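Local coordinates for protein N-acetylglucosaminidase (PDB 6INX) that probably hydrolyses glycosidic bonds of N-acetylglucosamine-containing glycans, as a bacterial glycoside hydrolase of family 18, at residues A[53-56]-A[57-60]; A[218-222]-A[223-227]; A[263-266]-A[267-270]. All coordinates share one frame; numbering follows the deposited sequence.

Contact 1 (A[53-56]-A[57-60]); sequences LPEL and KREN
Helix 53-59, the short outer helix that runs into strand 64-70 of the family 18 TIM barrel, places Glu55 one turn ahead of Glu59 and Pro54 ahead of Arg58. Its backbone is regular: Lys57 N donates to Leu53 O at 3.0 Å, Arg58 N to Pro54 O and Glu59 N to Glu55 O. The last of the series, from Asn60 N to Leu56 O, is longer at 3.2 Å, and Asn60 is the first residue to leave the helical conformation. The two glutamates share one flank. Glu55 sends CG anti to its backbone N (chi1 172°) and then bends at chi2, which turns its carboxylate back across the Glu59 side chain at a slant. Glu59 OE1 comes within 3.3 Å of Glu55 CG and 3.4 Å of Glu55 OE1, with the carboxylate planes 61° apart. Arg58 extends off the helix, bending at chi3; its NE donates in the guanidinium plane to a water 2.7 Å off, which in turn makes a weak bond to Pro54 O. Lys57 NZ reaches Leu63 O, while Asn60 ND2 bonds to Leu24 O and OD1 to Asp62 N, tying the helix end to helix 21-24 and the next loop. Two like charges so near would be expected to repel each other and might raise the proton affinity of one carboxylate, though Glu59 also lies against Lys21, whose charge might ease the repulsion.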
ATOM      1  N   LEU A  53     -19.595 -24.448  26.403  1.00 16.78           N
ATOM      2  CA  LEU A  53     -18.223 -24.877  26.146  1.00 19.86           C
ATOM      3  C   LEU A  53     -17.866 -26.253  26.701  1.00 17.23           C
ATOM      4  O   LEU A  53     -17.208 -27.020  25.977  1.00 18.47           O
ATOM      5  CB  LEU A  53     -17.226 -23.795  26.580  1.00 19.28           C
ATOM      6  CG  LEU A  53     -17.437 -22.411  25.965  1.00 18.82           C
ATOM      7  CD1 LEU A  53     -16.280 -21.508  26.369  1.00 19.27           C
ATOM      8  CD2 LEU A  53     -17.584 -22.478  24.445  1.00 19.56           C
ATOM      9  N   PRO A  54     -18.235 -26.629  27.937  1.00 19.71           N
ATOM     10  CA  PRO A  54     -17.917 -27.993  28.393  1.00 19.18           C
ATOM     11  C   PRO A  54     -18.417 -29.088  27.466  1.00 18.58           C
ATOM     12  O   PRO A  54     -17.710 -30.081  27.263  1.00 20.15           O
ATOM     13  CB  PRO A  54     -18.568 -28.058  29.780  1.00 19.17           C
ATOM     14  CG  PRO A  54     -18.526 -26.641  30.263  1.00 17.74           C
ATOM     15  CD  PRO A  54     -18.770 -25.800  29.035  1.00 16.54           C
ATOM     16  N   GLU A  55     -19.614 -28.936  26.897  1.00 16.96           N
ATOM     17  CA  GLU A  55     -20.127 -29.959  25.990  1.00 16.93           C
ATOM     18  C   GLU A  55     -19.331 -29.999  24.696  1.00 20.40           C
ATOM     19  O   GLU A  55     -19.101 -31.079  24.136  1.00 21.33           O
ATOM     20  CB  GLU A  55     -21.613 -29.731  25.707  1.00 22.81           C
ATOM     21  CG  GLU A  55     -22.193 -30.635  24.611  1.00 30.53           C
ATOM     22  CD  GLU A  55     -22.212 -32.114  24.996  1.00 35.75           C
ATOM     23  OE1 GLU A  55     -21.241 -32.833  24.675  1.00 38.02           O
ATOM     24  OE2 GLU A  55     -23.201 -32.564  25.617  1.00 43.51           O
ATOM     25  N   LEU A  56     -18.904 -28.835  24.198  1.00 18.73           N
ATOM     26  CA  LEU A  56     -18.069 -28.826  23.002  1.00 19.16           C
ATOM     27  C   LEU A  56     -16.752 -29.545  23.260  1.00 19.07           C
ATOM     28  O   LEU A  56     -16.272 -30.311  22.413  1.00 21.60           O
ATOM     29  CB  LEU A  56     -17.817 -27.385  22.542  1.00 18.61           C
ATOM     30  CG  LEU A  56     -19.044 -26.532  22.217  1.00 19.01           C
ATOM     31  CD1 LEU A  56     -18.614 -25.169  21.662  1.00 20.83           C
ATOM     32  CD2 LEU A  56     -19.981 -27.237  21.252  1.00 25.58           C
ATOM     33  N   LYS A  57     -16.153 -29.309  24.428  1.00 20.32           N
ATOM     34  CA  LYS A  57     -14.907 -29.981  24.770  1.00 19.63           C
ATOM     35  C   LYS A  57     -15.118 -31.473  24.973  1.00 22.43           C
ATOM     36  O   LYS A  57     -14.228 -32.270  24.663  1.00 23.71           O
ATOM     37  CB  LYS A  57     -14.311 -29.367  26.032  1.00 20.06           C
ATOM     38  CG  LYS A  57     -13.855 -27.931  25.878  1.00 28.66           C
ATOM     39  CD  LYS A  57     -13.093 -27.492  27.119  1.00 30.66           C
ATOM     40  CE  LYS A  57     -11.659 -27.122  26.790  1.00 33.20           C
ATOM     41  NZ  LYS A  57     -10.901 -28.248  26.174  1.00 33.82           N
ATOM     42  N   ARG A  58     -16.280 -31.867  25.496  1.00 23.48           N
ATOM     43  CA  ARG A  58     -16.583 -33.287  25.635  1.00 21.75           C
ATOM     44  C   ARG A  58     -16.665 -33.964  24.271  1.00 21.62           C
ATOM     45  O   ARG A  58     -16.191 -35.093  24.100  1.00 25.12           O
ATOM     46  CB  ARG A  58     -17.885 -33.458  26.421  1.00 23.01           C
ATOM     47  CG  ARG A  58     -18.269 -34.906  26.723  1.00 25.49           C
ATOM     48  CD  ARG A  58     -19.324 -34.980  27.825  1.00 23.42           C
ATOM     49  NE  ARG A  58     -18.821 -34.422  29.079  1.00 26.76           N
ATOM     50  CZ  ARG A  58     -18.125 -35.109  29.978  1.00 25.69           C
ATOM     51  NH1 ARG A  58     -17.859 -36.395  29.778  1.00 24.71           N
ATOM     52  NH2 ARG A  58     -17.695 -34.515  31.082  1.00 27.32           N
ATOM     53  N   GLU A  59     -17.228 -33.270  23.277  1.00 23.56           N
ATOM     54  CA  GLU A  59     -17.367 -33.846  21.939  1.00 21.59           C
ATOM     55  C   GLU A  59     -16.025 -33.984  21.220  1.00 25.04           C
ATOM     56  O   GLU A  59     -15.850 -34.911  20.420  1.00 24.52           O
ATOM     57  CB  GLU A  59     -18.349 -33.019  21.109  1.00 24.67           C
ATOM     58  CG  GLU A  59     -19.807 -33.211  21.513  1.00 28.88           C
ATOM     59  CD  GLU A  59     -20.739 -32.225  20.835  1.00 29.54           C
ATOM     60  OE1 GLU A  59     -21.447 -31.486  21.546  1.00 40.00           O
ATOM     61  OE2 GLU A  59     -20.765 -32.186  19.589  1.00 36.00           O
ATOM     62  N   ASN A  60     -15.085 -33.069  21.458  1.00 20.26           N
ATOM     63  CA  ASN A  60     -13.717 -33.203  20.953  1.00 21.14           C
ATOM     64  C   ASN A  60     -12.749 -32.793  22.048  1.00 22.63           C
ATOM     65  O   ASN A  60     -12.403 -31.612  22.182  1.00 20.06           O
ATOM     66  CB  ASN A  60     -13.476 -32.379  19.687  1.00 18.57           C
ATOM     67  CG  ASN A  60     -12.061 -32.559  19.141  1.00 20.85           C
ATOM     68  OD1 ASN A  60     -11.262 -33.324  19.688  1.00 22.34           O
ATOM     69  ND2 ASN A  60     -11.742 -31.848  18.062  1.00 17.98           N
TER
HETATM   70  O   HOH W   1     -19.416 -31.889  29.696  1.00 25.70           O

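Contact 2 (A[218-222]-A[223-227])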
ATOM      1  N   ASN A 218       6.710 -13.869   4.734  1.00 13.57           N
ATOM      2  CA  ASN A 218       8.091 -13.420   4.626  1.00 13.10           C
ATOM      3  C   ASN A 218       8.370 -12.212   5.524  1.00 14.27           C
ATOM      4  O   ASN A 218       9.417 -12.156   6.180  1.00 14.49           O
ATOM      5  CB  ASN A 218       8.415 -13.138   3.160  1.00 17.98           C
ATOM      6  CG  ASN A 218       8.602 -14.413   2.358  1.00 24.06           C
ATOM      7  OD1 ASN A 218       8.779 -15.493   2.923  1.00 30.81           O
ATOM      8  ND2 ASN A 218       8.556 -14.296   1.035  1.00 32.70           N
ATOM      9  N   LEU A 219       7.447 -11.242   5.581  1.00 12.95           N
ATOM     10  CA  LEU A 219       7.634 -10.088   6.463  1.00 12.66           C
ATOM     11  C   LEU A 219       7.759 -10.516   7.921  1.00 12.53           C
ATOM     12  O   LEU A 219       8.638 -10.040   8.652  1.00 13.81           O
ATOM     13  CB  LEU A 219       6.451  -9.129   6.327  1.00 14.00           C
ATOM     14  CG  LEU A 219       6.321  -8.264   5.081  1.00 15.24           C
ATOM     15  CD1 LEU A 219       5.048  -7.425   5.176  1.00 17.35           C
ATOM     16  CD2 LEU A 219       7.543  -7.380   4.921  1.00 21.56           C
ATOM     17  N   PHE A 220       6.871 -11.401   8.369  1.00 12.30           N
ATOM     18  CA  PHE A 220       6.876 -11.794   9.772  1.00 10.24           C
ATOM     19  C   PHE A 220       8.069 -12.683  10.109  1.00 10.81           C
ATOM     20  O   PHE A 220       8.620 -12.586  11.208  1.00 15.47           O
ATOM     21  CB  PHE A 220       5.541 -12.452  10.133  1.00 12.66           C
ATOM     22  CG  PHE A 220       4.453 -11.452  10.430  1.00 10.57           C
ATOM     23  CD1 PHE A 220       4.164 -11.113  11.740  1.00 11.21           C
ATOM     24  CD2 PHE A 220       3.762 -10.815   9.409  1.00 11.39           C
ATOM     25  CE1 PHE A 220       3.183 -10.162  12.028  1.00 12.48           C
ATOM     26  CE2 PHE A 220       2.776  -9.867   9.693  1.00 11.25           C
ATOM     27  CZ  PHE A 220       2.487  -9.547  11.006  1.00 11.53           C
ATOM     28  N   VAL A 221       8.476 -13.561   9.188  1.00 11.83           N
ATOM     29  CA  VAL A 221       9.687 -14.351   9.416  1.00 12.13           C
ATOM     30  C   VAL A 221      10.895 -13.436   9.561  1.00 15.00           C
ATOM     31  O   VAL A 221      11.705 -13.587  10.483  1.00 15.19           O
ATOM     32  CB  VAL A 221       9.880 -15.369   8.281  1.00 12.92           C
ATOM     33  CG1 VAL A 221      11.256 -16.025   8.391  1.00 17.09           C
ATOM     34  CG2 VAL A 221       8.791 -16.413   8.322  1.00 15.56           C
ATOM     35  N   ARG A 222      11.028 -12.466   8.650  1.00 13.66           N
ATOM     36  CA  ARG A 222      12.151 -11.539   8.712  1.00 15.82           C
ATOM     37  C   ARG A 222      12.099 -10.667   9.955  1.00 14.86           C
ATOM     38  O   ARG A 222      13.145 -10.226  10.444  1.00 17.23           O
ATOM     39  CB  ARG A 222      12.211 -10.693   7.443  1.00 19.01           C
ATOM     40  CG  ARG A 222      12.841 -11.466   6.315  1.00 25.04           C
ATOM     41  CD  ARG A 222      12.616 -10.872   4.944  1.00 31.75           C
ATOM     42  NE  ARG A 222      12.658 -11.948   3.955  1.00 37.72           N
ATOM     43  CZ  ARG A 222      11.756 -12.121   2.998  1.00 33.86           C
ATOM     44  NH1 ARG A 222      10.755 -11.260   2.866  1.00 37.33           N
ATOM     45  NH2 ARG A 222      11.871 -13.139   2.154  1.00 42.96           N
ATOM     46  N   ALA A 223      10.901 -10.423  10.484  1.00 15.69           N
ATOM     47  CA  ALA A 223      10.747  -9.663  11.716  1.00 14.52           C
ATOM     48  C   ALA A 223      11.049 -10.497  12.954  1.00 17.16           C
ATOM     49  O   ALA A 223      11.113  -9.940  14.056  1.00 18.11           O
ATOM     50  CB  ALA A 223       9.333  -9.071  11.788  1.00 14.41           C
ATOM     51  N   GLY A 224      11.230 -11.807  12.807  1.00 15.71           N
ATOM     52  CA  GLY A 224      11.643 -12.648  13.909  1.00 14.94           C
ATOM     53  C   GLY A 224      10.605 -13.602  14.469  1.00 15.12           C
ATOM     54  O   GLY A 224      10.823 -14.144  15.557  1.00 18.10           O
ATOM     55  N   VAL A 225       9.503 -13.846  13.771  1.00 14.79           N
ATOM     56  CA  VAL A 225       8.504 -14.819  14.205  1.00 12.86           C
ATOM     57  C   VAL A 225       8.920 -16.185  13.670  1.00 15.81           C
ATOM     58  O   VAL A 225       9.086 -16.330  12.450  1.00 14.87           O
ATOM     59  CB  VAL A 225       7.097 -14.456  13.727  1.00 12.79           C
ATOM     60  CG1 VAL A 225       6.104 -15.497  14.230  1.00 14.53           C
ATOM     61  CG2 VAL A 225       6.716 -13.054  14.192  1.00 14.40           C
ATOM     62  N   PRO A 226       9.089 -17.190  14.519  1.00 14.44           N
ATOM     63  CA  PRO A 226       9.438 -18.525  14.021  1.00 16.38           C
ATOM     64  C   PRO A 226       8.337 -19.075  13.128  1.00 17.99           C
ATOM     65  O   PRO A 226       7.149 -18.885  13.390  1.00 15.33           O
ATOM     66  CB  PRO A 226       9.573 -19.357  15.302  1.00 18.08           C
ATOM     67  CG  PRO A 226       9.782 -18.362  16.407  1.00 19.06           C
ATOM     68  CD  PRO A 226       9.030 -17.129  15.990  1.00 17.18           C
ATOM     69  N   LYS A 227       8.742 -19.779  12.066  1.00 17.17           N
ATOM     70  CA  LYS A 227       7.759 -20.345  11.144  1.00 16.61           C
ATOM     71  C   LYS A 227       6.770 -21.249  11.867  1.00 15.96           C
ATOM     72  O   LYS A 227       5.577 -21.267  11.540  1.00 18.00           O
ATOM     73  CB  LYS A 227       8.476 -21.140  10.057  1.00 19.76           C
ATOM     74  CG  LYS A 227       9.166 -20.271   9.053  1.00 26.39           C
ATOM     75  CD  LYS A 227       9.361 -21.038   7.774  1.00 27.87           C
ATOM     76  CE  LYS A 227       9.089 -20.151   6.602  1.00 32.24           C
ATOM     77  NZ  LYS A 227       9.912 -18.911   6.646  1.00 40.12           N
TER
HETATM   78  O   HOH W   2       9.935 -17.273   4.713  1.00 39.62           O
HETATM   79  O   HOH W   3      11.849 -15.989  12.012  1.00 21.36           O
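Phe220 and Val225 are brought side by side by matching first torsions: Phe220 CG (chi1 -82°) and Val225 CG2 each lie anti to their own carbonyl carbon, beside the backbone N. The two side chains point the same way, and Val225 CG2 meets the edge of the ring, near its plane, 4.0 Å from Phe220 CD1. This apolar pair spans a Schellman motif, the turn that ends helix 213-222. Val225 N donates to Phe220 O at 3.0 Å in a nearly straight bond. Inside that loop, Gly224 N bonds to Val221 O, also at 3.0 Å, but it approaches from above the carbonyl plane, 65° out of it. Gly224 makes the reversal with a phi of 109°, a conformation where a CB would collide with the carbonyl O of Ala223. One residue earlier, Ala223 N still reaches Leu219 O at 2.9 Å, keeping the ordinary helical pattern. A water sits over the turn and donates to both Val221 O and Val225 O, so Val221 O has two donors. Farther on, Lys227 bends back at chi3 and chi4 over Val221, its NZ 3.2 Å from Val221 CG2, and NZ also donates to a water that bonds in turn to Asn218 OD1. On the inner side, Phe220 packs on Tyr164 and Ile165 of helix 162-166 and on Leu182 of strand 179-183. Val225 lies against Val180 of that strand and Ile230 of strand 230-235, which places the turn at the junction where helix 213-222 hands the chain on to the seventh strand of the barrel.

Contact 3 (A[263-266]-A[267-270]); sequences PDFT and ELAA
The Phe265 ring takes oblique contacts from the following turn of its own helix, with Leu268 CD1 4.4 Å from Phe265 CD1 and Ala269 CB equally far from Phe265 CE2. The other flat group that matters is the carboxylate of Asp264, the N-cap of helix 265-272. Its CG takes the crowded position between backbone N and carbonyl carbon (chi1 64°), which swings OD1 round to the first turn. There Glu267 N meets OD1 nearly along its C-O axis, 2.9 Å away, while Glu267 CB packs 3.5 Å from Asp264 OD1. With an alanine in place of Asp264, Glu267 N would probably be left without its capping acceptor and the start of the helix less firmly fixed. Asp264 also gives its carbonyl: Leu268 N donates to Asp264 O at 2.8 Å, and Ala269 N follows to Phe265 O. Ahead of the cap, Pro263 CB lies 3.7 Å from Glu267 CB and touches Leu268 CD2, the proline and leucine side chains crossing at about a right angle. Pro263 pairs with Ser238 of strand 237-241, and Thr266 OG1 is bonded to Arg330 N and Cys328 O. Phe265 packs on Arg333 and Leu334 of helix 333-341, so this corner joins the five-stranded antiparallel sheet to the last helix of the barrel.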
ATOM      1  N   PRO A 263     -20.647 -10.663  -0.805  1.00 13.94           N
ATOM      2  CA  PRO A 263     -21.399 -11.806  -0.277  1.00 13.99           C
ATOM      3  C   PRO A 263     -20.496 -12.773   0.479  1.00 13.83           C
ATOM      4  O   PRO A 263     -19.311 -12.927   0.176  1.00 15.73           O
ATOM      5  CB  PRO A 263     -21.972 -12.459  -1.542  1.00 15.51           C
ATOM      6  CG  PRO A 263     -21.955 -11.360  -2.586  1.00 19.95           C
ATOM      7  CD  PRO A 263     -20.762 -10.527  -2.268  1.00 16.00           C
ATOM      8  N   ASP A 264     -21.067 -13.434   1.487  1.00 13.65           N
ATOM      9  CA  ASP A 264     -20.341 -14.540   2.094  1.00 12.05           C
ATOM     10  C   ASP A 264     -20.329 -15.740   1.153  1.00 12.60           C
ATOM     11  O   ASP A 264     -20.979 -15.745   0.101  1.00 15.25           O
ATOM     12  CB  ASP A 264     -20.876 -14.883   3.491  1.00 12.94           C
ATOM     13  CG  ASP A 264     -22.309 -15.395   3.492  1.00 18.86           C
ATOM     14  OD1 ASP A 264     -22.855 -15.772   2.439  1.00 19.24           O
ATOM     15  OD2 ASP A 264     -22.900 -15.430   4.594  1.00 22.29           O
ATOM     16  N   PHE A 265     -19.570 -16.772   1.524  1.00 13.83           N
ATOM     17  CA  PHE A 265     -19.442 -17.902   0.611  1.00 12.26           C
ATOM     18  C   PHE A 265     -20.785 -18.583   0.357  1.00 13.76           C
ATOM     19  O   PHE A 265     -21.043 -19.044  -0.758  1.00 14.98           O
ATOM     20  CB  PHE A 265     -18.384 -18.903   1.071  1.00 14.50           C
ATOM     21  CG  PHE A 265     -18.080 -19.945   0.036  1.00 12.77           C
ATOM     22  CD1 PHE A 265     -17.259 -19.648  -1.035  1.00 13.50           C
ATOM     23  CD2 PHE A 265     -18.658 -21.201   0.104  1.00 17.26           C
ATOM     24  CE1 PHE A 265     -16.986 -20.587  -2.009  1.00 15.30           C
ATOM     25  CE2 PHE A 265     -18.388 -22.155  -0.868  1.00 17.19           C
ATOM     26  CZ  PHE A 265     -17.551 -21.843  -1.926  1.00 16.84           C
ATOM     27  N   THR A 266     -21.643 -18.673   1.378  1.00 14.28           N
ATOM     28  CA  THR A 266     -22.996 -19.196   1.163  1.00 15.88           C
ATOM     29  C   THR A 266     -23.680 -18.489  -0.001  1.00 18.87           C
ATOM     30  O   THR A 266     -24.200 -19.132  -0.923  1.00 14.73           O
ATOM     31  CB  THR A 266     -23.835 -18.997   2.426  1.00 17.70           C
ATOM     32  OG1 THR A 266     -23.149 -19.547   3.550  1.00 18.03           O
ATOM     33  CG2 THR A 266     -25.207 -19.672   2.265  1.00 18.11           C
ATOM     34  N   GLU A 267     -23.672 -17.154   0.029  1.00 17.52           N
ATOM     35  CA  GLU A 267     -24.352 -16.363  -0.990  1.00 17.32           C
ATOM     36  C   GLU A 267     -23.618 -16.412  -2.325  1.00 19.70           C
ATOM     37  O   GLU A 267     -24.256 -16.395  -3.383  1.00 18.14           O
ATOM     38  CB  GLU A 267     -24.478 -14.919  -0.508  1.00 19.09           C
ATOM     39  CG  GLU A 267     -25.619 -14.707   0.456  1.00 28.05           C
ATOM     40  CD  GLU A 267     -26.888 -15.368  -0.026  1.00 32.32           C
ATOM     41  OE1 GLU A 267     -27.319 -16.369   0.590  1.00 34.21           O
ATOM     42  OE2 GLU A 267     -27.441 -14.892  -1.039  1.00 30.22           O
ATOM     43  N   LEU A 268     -22.282 -16.465  -2.302  1.00 14.85           N
ATOM     44  CA  LEU A 268     -21.528 -16.603  -3.547  1.00 17.16           C
ATOM     45  C   LEU A 268     -21.888 -17.901  -4.256  1.00 16.81           C
ATOM     46  O   LEU A 268     -22.120 -17.923  -5.473  1.00 15.76           O
ATOM     47  CB  LEU A 268     -20.031 -16.576  -3.254  1.00 16.84           C
ATOM     48  CG  LEU A 268     -19.414 -15.248  -2.834  1.00 16.41           C
ATOM     49  CD1 LEU A 268     -17.983 -15.488  -2.382  1.00 19.82           C
ATOM     50  CD2 LEU A 268     -19.467 -14.240  -3.977  1.00 17.21           C
ATOM     51  N   ALA A 269     -21.918 -19.006  -3.506  1.00 15.38           N
ATOM     52  CA  ALA A 269     -22.280 -20.286  -4.100  1.00 16.40           C
ATOM     53  C   ALA A 269     -23.705 -20.256  -4.636  1.00 18.89           C
ATOM     54  O   ALA A 269     -23.985 -20.813  -5.705  1.00 21.58           O
ATOM     55  CB  ALA A 269     -22.106 -21.402  -3.064  1.00 16.88           C
ATOM     56  N   ALA A 270     -24.609 -19.582  -3.929  1.00 18.75           N
ATOM     57  CA  ALA A 270     -26.020 -19.612  -4.309  1.00 18.42           C
ATOM     58  C   ALA A 270     -26.331 -18.685  -5.479  1.00 20.84           C
ATOM     59  O   ALA A 270     -27.167 -19.017  -6.328  1.00 21.65           O
ATOM     60  CB  ALA A 270     -26.894 -19.242  -3.112  1.00 23.53           C
TER

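Overall arrangement
Following the chain from the N terminus, contact 1 forms on helix 53-59, just before strand 64-70, the third strand of the barrel. Contact 2 closes the C-terminal end of helix 213-222 and turns the chain toward strand 230-235. Contact 3 comes after strand 237-241 and a long loop, where strand 260-264 at one border of the antiparallel sheet passes into helix 265-272. The three stand in series, none nested in or crossing another, and none touch. Centres of contacts 1 and 3 are 29 Å apart, and contact 2 lies 34 Å from each, across the chain's centre from contact 3. Two thus belong to the barrel's outer layer, the third to the edge of the inserted sheet, from which helix 265-272 reaches helix 333-341.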